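Long-range contacts in nucleoprotein (PDB 6M7D), which packages the viral RNA genome into a helical nucleocapsid, one protein per six ribonucleotides, shielding it from nucleases and presenting it as template for transcription and replication: residues Asp292-Leu296 against Asn328-Leu332; Val234-Thr239 against Pro308-Phe312. One frame throughout, in Å; residues are numbered along the deposited sequence.

Interaction 1 of 2, residues Asp292-Leu296 against Asn328-Leu332; sequences DINKL and NYPAL
Residues 292-296 form a regular turn of α-helix near the start of helix 290-305, closed by the L296 N to D292 O hydrogen bond of 2.9 Å. The partner changes conformation as it goes: N328 lies in a turn (phi/psi -92/-16), Y329 (phi/psi -138/61) occupies the N-cap position, and P330 to L332 open helix 330-343. The backbones come closest where the CA atoms of D292 and Y329 lie 4.6 Å apart. The general principle illustrated is that a helix start, with its unsatisfied amides and positive end of the dipole, can be served by an acid from the preceding helix, more than 30 residues earlier in the chain. D292, in the m rotamer, points toward the turn, and its OD2 accepts a hydrogen bond from L332 N at 3.3 Å and a weak one from A331 N at 3.2 Å; the same OD2 lies 3.1 Å from A331 CB. Beside this polar centre, L332 (t, p) turns CD2 to within 3.7 Å of I293 CG1 and equally of L296 CD1. Y329 takes the p rotamer, so that L296 CD2 sits over its ring face in a CH-pi contact, 3.8 Å from the centroid and 5° off the normal. K295 lays its aliphatic chain along N328, with CE 3.8 Å from N328 CB. The Y329 hydroxyl is hydrogen-bonded to the carbonyl of F324. Helix 267-277 packs on L296 and Y329 through F269 and T272, while P330 touches Y356 and A331 meets L289, just before helix 290-305.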
loop_
_atom_site.group_PDB
_atom_site.type_symbol
_atom_site.label_atom_id
_atom_site.label_comp_id
_atom_site.label_asym_id
_atom_site.label_seq_id
_atom_site.Cartn_x
_atom_site.Cartn_y
_atom_site.Cartn_z
ATOM N N ASP A 292 -21.337 -10.495 15.033
ATOM C CA ASP A 292 -20.359 -9.773 14.233
ATOM C C ASP A 292 -19.383 -8.996 15.098
ATOM O O ASP A 292 -18.228 -8.826 14.715
ATOM C CB ASP A 292 -21.081 -8.857 13.260
ATOM C CG ASP A 292 -21.971 -9.618 12.316
ATOM O OD1 ASP A 292 -21.707 -10.816 12.089
ATOM O OD2 ASP A 292 -22.935 -9.032 11.797
ATOM N N ILE A 293 -19.808 -8.555 16.278
ATOM C CA ILE A 293 -18.874 -7.943 17.217
ATOM C C ILE A 293 -17.903 -8.985 17.757
ATOM O O ILE A 293 -16.713 -8.709 17.921
ATOM C CB ILE A 293 -19.643 -7.229 18.343
ATOM C CG1 ILE A 293 -20.110 -5.857 17.874
ATOM C CG2 ILE A 293 -18.788 -7.071 19.571
ATOM C CD1 ILE A 293 -21.337 -5.359 18.578
ATOM N N ASN A 294 -18.385 -10.203 18.019
ATOM C CA ASN A 294 -17.474 -11.277 18.415
ATOM C C ASN A 294 -16.489 -11.607 17.301
ATOM O O ASN A 294 -15.293 -11.818 17.552
ATOM C CB ASN A 294 -18.263 -12.524 18.798
ATOM C CG ASN A 294 -19.160 -12.305 19.982
ATOM O OD1 ASN A 294 -18.898 -11.450 20.820
ATOM N ND2 ASN A 294 -20.230 -13.084 20.063
ATOM N N LYS A 295 -16.984 -11.686 16.068
ATOM C CA LYS A 295 -16.117 -11.900 14.920
ATOM C C LYS A 295 -15.054 -10.821 14.827
ATOM O O LYS A 295 -13.879 -11.117 14.605
ATOM C CB LYS A 295 -16.949 -11.941 13.642
ATOM C CG LYS A 295 -16.176 -12.336 12.403
ATOM C CD LYS A 295 -15.858 -13.814 12.404
ATOM C CE LYS A 295 -15.056 -14.204 11.171
ATOM N NZ LYS A 295 -13.664 -13.677 11.192
ATOM N N LEU A 296 -15.445 -9.561 15.008
ATOM C CA LEU A 296 -14.490 -8.467 14.920
ATOM C C LEU A 296 -13.506 -8.472 16.076
ATOM O O LEU A 296 -12.375 -8.020 15.915
ATOM C CB LEU A 296 -15.219 -7.133 14.869
ATOM C CG LEU A 296 -15.354 -6.453 13.514
ATOM C CD1 LEU A 296 -15.321 -4.978 13.735
ATOM C CD2 LEU A 296 -14.267 -6.865 12.570
ATOM N N ASN A 328 -17.884 -11.497 6.357
ATOM C CA ASN A 328 -17.882 -12.313 7.559
ATOM C C ASN A 328 -18.527 -11.618 8.742
ATOM O O ASN A 328 -18.860 -12.282 9.726
ATOM C CB ASN A 328 -16.452 -12.712 7.931
ATOM C CG ASN A 328 -15.582 -12.955 6.720
ATOM O OD1 ASN A 328 -15.584 -14.036 6.141
ATOM N ND2 ASN A 328 -14.832 -11.949 6.334
ATOM N N TYR A 329 -18.706 -10.303 8.673
ATOM C CA TYR A 329 -19.407 -9.542 9.707
ATOM C C TYR A 329 -20.305 -8.519 9.025
ATOM O O TYR A 329 -20.167 -7.315 9.230
ATOM C CB TYR A 329 -18.417 -8.877 10.666
ATOM C CG TYR A 329 -17.241 -8.205 9.986
ATOM C CD1 TYR A 329 -16.159 -8.943 9.537
ATOM C CD2 TYR A 329 -17.221 -6.837 9.787
ATOM C CE1 TYR A 329 -15.113 -8.345 8.912
ATOM C CE2 TYR A 329 -16.177 -6.236 9.164
ATOM C CZ TYR A 329 -15.125 -6.990 8.733
ATOM O OH TYR A 329 -14.070 -6.392 8.110
ATOM N N PRO A 330 -21.264 -8.979 8.216
ATOM C CA PRO A 330 -21.956 -8.050 7.313
ATOM C C PRO A 330 -22.908 -7.095 8.005
ATOM O O PRO A 330 -23.093 -5.980 7.514
ATOM C CB PRO A 330 -22.705 -8.987 6.355
ATOM C CG PRO A 330 -22.276 -10.349 6.699
ATOM C CD PRO A 330 -21.804 -10.337 8.089
ATOM N N ALA A 331 -23.530 -7.483 9.113
ATOM C CA ALA A 331 -24.447 -6.571 9.783
ATOM C C ALA A 331 -23.688 -5.467 10.500
ATOM O O ALA A 331 -24.051 -4.290 10.410
ATOM C CB ALA A 331 -25.340 -7.333 10.758
ATOM N N LEU A 332 -22.628 -5.829 11.217
ATOM C CA LEU A 332 -21.789 -4.824 11.851
ATOM C C LEU A 332 -21.101 -3.958 10.814
ATOM O O LEU A 332 -20.946 -2.752 11.009
ATOM C CB LEU A 332 -20.766 -5.494 12.759
ATOM C CG LEU A 332 -19.923 -4.582 13.640
ATOM C CD1 LEU A 332 -20.796 -3.736 14.539
ATOM C CD2 LEU A 332 -18.966 -5.407 14.436
#

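Interaction 2 of 2, residues Val234-Thr239 against Pro308-Phe312; sequences VETLVT and PRAPF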
loop_
_atom_site.group_PDB
_atom_site.type_symbol
_atom_site.label_atom_id
_atom_site.label_comp_id
_atom_site.label_asym_id
_atom_site.label_seq_id
_atom_site.Cartn_x
_atom_site.Cartn_y
_atom_site.Cartn_z
ATOM N N VAL A 234 6.926 -4.808 0.908
ATOM C CA VAL A 234 6.305 -4.951 2.258
ATOM C C VAL A 234 7.410 -5.355 3.237
ATOM O O VAL A 234 7.434 -4.814 4.357
ATOM C CB VAL A 234 5.159 -5.980 2.239
ATOM C CG1 VAL A 234 4.797 -6.448 3.640
ATOM C CG2 VAL A 234 3.934 -5.442 1.519
ATOM N N GLU A 235 8.304 -6.248 2.804
ATOM C CA GLU A 235 9.431 -6.724 3.652
ATOM C C GLU A 235 10.350 -5.546 3.988
ATOM O O GLU A 235 10.764 -5.440 5.154
ATOM C CB GLU A 235 10.211 -7.814 2.915
ATOM C CG GLU A 235 11.233 -8.514 3.788
ATOM C CD GLU A 235 10.647 -9.204 5.008
ATOM O OE1 GLU A 235 9.414 -9.148 5.179
ATOM O OE2 GLU A 235 11.425 -9.795 5.782
ATOM N N THR A 236 10.622 -4.680 3.007
ATOM C CA THR A 236 11.501 -3.501 3.224
ATOM C C THR A 236 10.861 -2.589 4.273
ATOM O O THR A 236 11.580 -2.123 5.174
ATOM C CB THR A 236 11.656 -2.701 1.924
ATOM O OG1 THR A 236 12.140 -3.571 0.901
ATOM C CG2 THR A 236 12.578 -1.511 2.070
ATOM N N LEU A 237 9.547 -2.381 4.164
ATOM C CA LEU A 237 8.781 -1.519 5.102
ATOM C C LEU A 237 8.795 -2.110 6.514
ATOM O O LEU A 237 8.972 -1.335 7.470
ATOM C CB LEU A 237 7.341 -1.407 4.593
ATOM C CG LEU A 237 7.079 -0.285 3.593
ATOM C CD1 LEU A 237 5.663 -0.369 3.049
ATOM C CD2 LEU A 237 7.326 1.072 4.232
ATOM N N VAL A 238 8.657 -3.434 6.636
ATOM C CA VAL A 238 8.549 -4.040 7.957
ATOM C C VAL A 238 9.918 -4.160 8.614
ATOM O O VAL A 238 10.089 -3.830 9.791
ATOM C CB VAL A 238 7.846 -5.404 7.855
ATOM C CG1 VAL A 238 7.963 -6.158 9.154
ATOM C CG2 VAL A 238 6.402 -5.205 7.500
ATOM N N THR A 239 10.911 -4.643 7.872
ATOM C CA THR A 239 12.213 -4.930 8.453
ATOM C C THR A 239 13.123 -3.715 8.516
ATOM O O THR A 239 14.194 -3.802 9.122
ATOM C CB THR A 239 12.909 -6.043 7.669
ATOM O OG1 THR A 239 13.008 -5.674 6.289
ATOM C CG2 THR A 239 12.138 -7.336 7.790
ATOM N N PRO A 308 3.808 -6.424 12.830
ATOM C CA PRO A 308 3.994 -5.317 11.884
ATOM C C PRO A 308 3.590 -5.644 10.462
ATOM O O PRO A 308 3.480 -4.720 9.651
ATOM C CB PRO A 308 5.495 -5.029 11.972
ATOM C CG PRO A 308 5.958 -5.720 13.181
ATOM C CD PRO A 308 5.091 -6.902 13.354
ATOM N N ARG A 309 3.388 -6.911 10.125
ATOM C CA ARG A 309 2.905 -7.295 8.809
ATOM C C ARG A 309 1.393 -7.363 8.732
ATOM O O ARG A 309 0.858 -7.681 7.671
ATOM C CB ARG A 309 3.485 -8.645 8.405
ATOM C CG ARG A 309 4.934 -8.607 8.038
ATOM C CD ARG A 309 5.519 -9.984 8.113
ATOM N NE ARG A 309 6.932 -9.926 8.441
ATOM C CZ ARG A 309 7.900 -10.036 7.547
ATOM N NH1 ARG A 309 7.598 -10.220 6.272
ATOM N NH2 ARG A 309 9.165 -9.967 7.930
ATOM N N ALA A 310 0.701 -7.091 9.830
ATOM C CA ALA A 310 -0.754 -7.047 9.800
ATOM C C ALA A 310 -1.314 -6.004 8.843
ATOM O O ALA A 310 -2.360 -6.274 8.231
ATOM C CB ALA A 310 -1.279 -6.814 11.215
ATOM N N PRO A 311 -0.721 -4.814 8.681
ATOM C CA PRO A 311 -1.266 -3.861 7.712
ATOM C C PRO A 311 -1.173 -4.308 6.273
ATOM O O PRO A 311 -1.739 -3.638 5.407
ATOM C CB PRO A 311 -0.417 -2.617 7.948
ATOM C CG PRO A 311 0.007 -2.729 9.315
ATOM C CD PRO A 311 0.269 -4.152 9.545
ATOM N N PHE A 312 -0.489 -5.406 5.975
ATOM C CA PHE A 312 -0.240 -5.784 4.592
ATOM C C PHE A 312 -0.795 -7.154 4.258
ATOM O O PHE A 312 -0.453 -7.708 3.217
ATOM C CB PHE A 312 1.254 -5.727 4.285
ATOM C CG PHE A 312 1.916 -4.514 4.827
ATOM C CD1 PHE A 312 1.764 -3.298 4.200
ATOM C CD2 PHE A 312 2.662 -4.580 5.980
ATOM C CE1 PHE A 312 2.350 -2.184 4.703
ATOM C CE2 PHE A 312 3.249 -3.465 6.480
ATOM C CZ PHE A 312 3.094 -2.265 5.840
#
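V238 pushes its isopropyl group into the hollow between R309 and F312: CG1 lies over one face of the R309 guanidinium, while CG2 is 3.7 Å from R309 CG, 3.7 Å from F312 CE2 and 3.7 Å from P308 O. Its CG1 also reaches P308 CB at 3.9 Å. One turn back along the helix, V234 CG1 approaches F312 CG at 3.7 Å, and L237 CD1 adds a looser contact with F312 CE1 at 4.1 Å. V234, L237 and V238 thus present one side of the helix, in the usual i, i+3, i+4 spacing, to a single phenylalanine ring. The pairing illustrates how a compact turn can offer several side chains to a helix at once. Residues 308-311 are a 3-10 segment, with F312 N hydrogen-bonded to R309 O at 3.1 Å, and the two chains run in opposite senses, V238 matching P308 and V234 matching F312 (CA atoms 6.1 and 7.0 Å apart). In the two-domain plan of paramyxovirus nucleoprotein cores, helix 227-239 belongs to the N-terminal domain and the loop after helix 290-305 to the C-terminal one, so the contact probably joins the two; P311 is also backbone-bonded to D263, in the loop before helix 267-277. At the margin, E235 leaves the helix away from the turn but curls back in a two-pronged salt bridge, with OE1 a very short 2.4 Å from R309 NH1 and OE2 3.1 Å from R309 NH2. T239 CG2 lies 4.0 Å from R309 NH2, and T239 OG1 bonds back to E235 O at 2.5 Å.

Helix 290-305 ties the two contacts together: its first turns carry the 292-296 half of interaction 1, and the chain leaving its far end supplies residues 308-312 of interaction 2, where A310 and P311 pack against Y303. The segments alternate along the sequence, yet the contacts do not touch; their centres are 26 Å apart and their nearest atoms about 12 Å. The bound RNA comes within about 6 Å of the nearest atom of interaction 1 and about 10 Å of that of interaction 2. RNA-binding residues neighbour both: the Y356 side chain is about 4 Å from that of P330, and the Y260 side chain about 9 Å from that of L237.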